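Local coordinates for protein fatty acyl CoA synthetase FADD13 (FATTY-ACYL-CoA SYNTHETASE) (PDB 3R44) that belongs to the ANL superfamily of AMP-binding enzymes, as a fatty acyl CoA synthetase of Mycobacterium tuberculosis, at residues Q313-T318 with F392-I397. Numbering follows the deposited sequence.
Sequences QGYALT and FRTGDI
A buried tyrosine hydroxyl, Tyr-315 OH, donates a short hydrogen bond of 2.6 Å to OD2 of Asp-396. The protein has the fold of AMP-binding enzymes of the ANL superfamily. Here the end of strand 310-316, from the mixed sheet, meets the corner where strand 391-394 of an antiparallel sheet gives way to strand 396-400. The two segments meet through side chains, and the touching parts, 315-317 and 392-396, run 117° apart. With CG anti to its backbone N (chi1 168°), Tyr-315 reaches out to the corner. OD2 lies at the ring edge, in the ring plane; the hydroxyl meets it from the anti side, tilted somewhat out of the carboxylate plane. The ring and carboxylate planes are 68° apart. The same OD2 forms a salt bridge with Arg-411, and OD1 accepts from Leu-412 N. Both carboxylate oxygens are thus held. Thr-394 meets the tyrosine tip to tip, its CB 3.4 Å from Tyr-315 OH. Its OG1 is hydrogen-bonded to Val-365 O and also accepts from Asp-396 N at 3.0 Å, forming an ST turn across Gly-395. Leu-317 adds the apolar part. Its CD1 lies 3.8 Å from Thr-394 CB and also touches the edge of the Phe-392 ring, 3.9 Å from CE2. The other branch turns to the aspartate: Leu-317 CD2 packs 3.7 Å from Asp-396 OD2.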
ATOM      1  N   GLN A 313      -0.116  11.829  -6.601  1.00 19.54           N
ATOM      2  CA  GLN A 313      -1.039  11.087  -5.748  1.00 18.38           C
ATOM      3  C   GLN A 313      -1.634   9.965  -6.563  1.00 17.79           C
ATOM      4  O   GLN A 313      -1.488   9.956  -7.770  1.00 15.11           O
ATOM      5  CB  GLN A 313      -2.156  12.031  -5.259  1.00 19.59           C
ATOM      6  CG  GLN A 313      -1.710  13.113  -4.379  1.00 24.22           C
ATOM      7  CD  GLN A 313      -2.802  14.129  -4.169  1.00 27.75           C
ATOM      8  OE1 GLN A 313      -3.662  13.918  -3.322  1.00 30.86           O
ATOM      9  NE2 GLN A 313      -2.785  15.230  -4.948  1.00 23.86           N
ATOM     10  N   GLY A 314      -2.253   9.001  -5.922  1.00 16.92           N
ATOM     11  CA  GLY A 314      -2.980   7.982  -6.656  1.00 17.80           C
ATOM     12  C   GLY A 314      -3.790   7.027  -5.841  1.00 18.31           C
ATOM     13  O   GLY A 314      -3.970   7.204  -4.625  1.00 20.23           O
ATOM     14  N   TYR A 315      -4.214   5.967  -6.509  1.00 16.31           N
ATOM     15  CA  TYR A 315      -5.000   4.940  -5.945  1.00 15.70           C
ATOM     16  C   TYR A 315      -4.420   3.599  -6.372  1.00 15.56           C
ATOM     17  O   TYR A 315      -4.171   3.379  -7.583  1.00 13.76           O
ATOM     18  CB  TYR A 315      -6.400   5.054  -6.481  1.00 16.07           C
ATOM     19  CG  TYR A 315      -7.291   3.872  -6.190  1.00 16.31           C
ATOM     20  CD1 TYR A 315      -7.803   3.659  -4.905  1.00 17.61           C
ATOM     21  CD2 TYR A 315      -7.621   2.970  -7.194  1.00 15.49           C
ATOM     22  CE1 TYR A 315      -8.684   2.622  -4.648  1.00 17.91           C
ATOM     23  CE2 TYR A 315      -8.472   1.910  -6.938  1.00 18.15           C
ATOM     24  CZ  TYR A 315      -8.987   1.737  -5.661  1.00 20.70           C
ATOM     25  OH  TYR A 315      -9.826   0.666  -5.443  1.00 23.27           O
ATOM     26  N   ALA A 316      -4.229   2.716  -5.385  1.00 15.41           N
ATOM     27  CA  ALA A 316      -3.750   1.341  -5.668  1.00 15.94           C
ATOM     28  C   ALA A 316      -4.182   0.466  -4.510  1.00 16.76           C
ATOM     29  O   ALA A 316      -4.607   1.004  -3.475  1.00 19.11           O
ATOM     30  CB  ALA A 316      -2.241   1.345  -5.804  1.00 17.37           C
ATOM     31  N   LEU A 317      -4.017  -0.844  -4.652  1.00 17.00           N
ATOM     32  CA  LEU A 317      -4.422  -1.814  -3.652  1.00 17.18           C
ATOM     33  C   LEU A 317      -3.284  -2.777  -3.594  1.00 14.02           C
ATOM     34  O   LEU A 317      -2.538  -2.886  -4.551  1.00 12.77           O
ATOM     35  CB  LEU A 317      -5.662  -2.584  -4.103  1.00 19.09           C
ATOM     36  CG  LEU A 317      -6.973  -1.865  -4.332  1.00 24.30           C
ATOM     37  CD1 LEU A 317      -8.079  -2.949  -4.410  1.00 26.88           C
ATOM     38  CD2 LEU A 317      -7.234  -0.915  -3.165  1.00 28.35           C
ATOM     39  N   THR A 318      -3.215  -3.580  -2.560  1.00 13.80           N
ATOM     40  CA  THR A 318      -2.358  -4.763  -2.598  1.00 14.00           C
ATOM     41  C   THR A 318      -2.552  -5.652  -3.833  1.00 13.12           C
ATOM     42  O   THR A 318      -1.572  -6.048  -4.458  1.00 12.05           O
ATOM     43  CB  THR A 318      -2.485  -5.547  -1.268  1.00 15.75           C
ATOM     44  OG1 THR A 318      -2.204  -4.621  -0.201  1.00 18.69           O
ATOM     45  CG2 THR A 318      -1.492  -6.692  -1.199  1.00 14.97           C
ATOM     46  N   PHE A 392     -10.850  -7.011 -12.227  1.00 16.30           N
ATOM     47  CA  PHE A 392     -10.764  -7.211 -10.793  1.00 14.65           C
ATOM     48  C   PHE A 392     -11.718  -6.247 -10.073  1.00 13.97           C
ATOM     49  O   PHE A 392     -11.633  -5.050 -10.281  1.00 14.03           O
ATOM     50  CB  PHE A 392      -9.343  -6.984 -10.270  1.00 12.98           C
ATOM     51  CG  PHE A 392      -9.265  -7.033  -8.797  1.00 11.07           C
ATOM     52  CD1 PHE A 392      -9.370  -8.243  -8.120  1.00 14.47           C
ATOM     53  CD2 PHE A 392      -9.105  -5.887  -8.059  1.00 14.22           C
ATOM     54  CE1 PHE A 392      -9.374  -8.279  -6.750  1.00 17.03           C
ATOM     55  CE2 PHE A 392      -9.082  -5.927  -6.709  1.00 13.19           C
ATOM     56  CZ  PHE A 392      -9.199  -7.119  -6.033  1.00 16.70           C
ATOM     57  N   ARG A 393     -12.606  -6.768  -9.246  1.00 13.92           N
ATOM     58  CA  ARG A 393     -13.525  -5.935  -8.483  1.00 15.65           C
ATOM     59  C   ARG A 393     -12.940  -5.512  -7.143  1.00 15.33           C
ATOM     60  O   ARG A 393     -12.697  -6.344  -6.240  1.00 15.99           O
ATOM     61  CB  ARG A 393     -14.814  -6.689  -8.268  1.00 16.42           C
ATOM     62  CG  ARG A 393     -15.485  -7.041  -9.595  1.00 20.68           C
ATOM     63  CD  ARG A 393     -16.765  -7.863  -9.495  1.00 24.22           C
ATOM     64  NE  ARG A 393     -17.746  -7.292  -8.584  1.00 23.53           N
ATOM     65  CZ  ARG A 393     -18.925  -7.818  -8.279  1.00 29.03           C
ATOM     66  NH1 ARG A 393     -19.362  -8.925  -8.842  1.00 29.68           N
ATOM     67  NH2 ARG A 393     -19.692  -7.198  -7.407  1.00 29.92           N
ATOM     68  N   THR A 394     -12.707  -4.229  -6.988  1.00 15.93           N
ATOM     69  CA  THR A 394     -11.993  -3.744  -5.820  1.00 15.61           C
ATOM     70  C   THR A 394     -12.844  -3.728  -4.547  1.00 16.27           C
ATOM     71  O   THR A 394     -12.274  -3.735  -3.456  1.00 19.24           O
ATOM     72  CB  THR A 394     -11.436  -2.298  -6.033  1.00 14.60           C
ATOM     73  OG1 THR A 394     -12.553  -1.399  -6.195  1.00 16.31           O
ATOM     74  CG2 THR A 394     -10.526  -2.207  -7.275  1.00 12.26           C
ATOM     75  N   GLY A 395     -14.170  -3.631  -4.665  1.00 17.17           N
ATOM     76  CA  GLY A 395     -15.034  -3.431  -3.529  1.00 18.18           C
ATOM     77  C   GLY A 395     -15.100  -1.967  -3.112  1.00 18.59           C
ATOM     78  O   GLY A 395     -15.814  -1.609  -2.170  1.00 20.76           O
ATOM     79  N   ASP A 396     -14.334  -1.118  -3.810  1.00 16.87           N
ATOM     80  CA  ASP A 396     -14.324   0.314  -3.514  1.00 18.11           C
ATOM     81  C   ASP A 396     -15.272   0.988  -4.497  1.00 18.36           C
ATOM     82  O   ASP A 396     -15.412   0.546  -5.647  1.00 16.92           O
ATOM     83  CB  ASP A 396     -12.914   0.883  -3.689  1.00 16.77           C
ATOM     84  CG  ASP A 396     -11.894   0.343  -2.684  1.00 21.37           C
ATOM     85  OD1 ASP A 396     -12.227  -0.233  -1.614  1.00 22.92           O
ATOM     86  OD2 ASP A 396     -10.704   0.483  -3.006  1.00 24.08           O
ATOM     87  N   ILE A 397     -15.966   2.039  -4.074  1.00 19.11           N
ATOM     88  CA  ILE A 397     -16.898   2.725  -4.930  0.60 19.91           C
ATOM     89  C   ILE A 397     -16.274   4.052  -5.364  1.00 19.36           C
ATOM     90  O   ILE A 397     -15.623   4.749  -4.547  1.00 20.03           O
ATOM     91  CB  ILE A 397     -18.222   3.023  -4.195  0.60 21.81           C
ATOM     92  CG1 ILE A 397     -18.856   1.735  -3.665  0.60 22.61           C
ATOM     93  CG2 ILE A 397     -19.201   3.827  -5.107  0.60 24.24           C
ATOM     94  CD1 ILE A 397     -19.019   0.624  -4.697  0.60 22.22           C
TER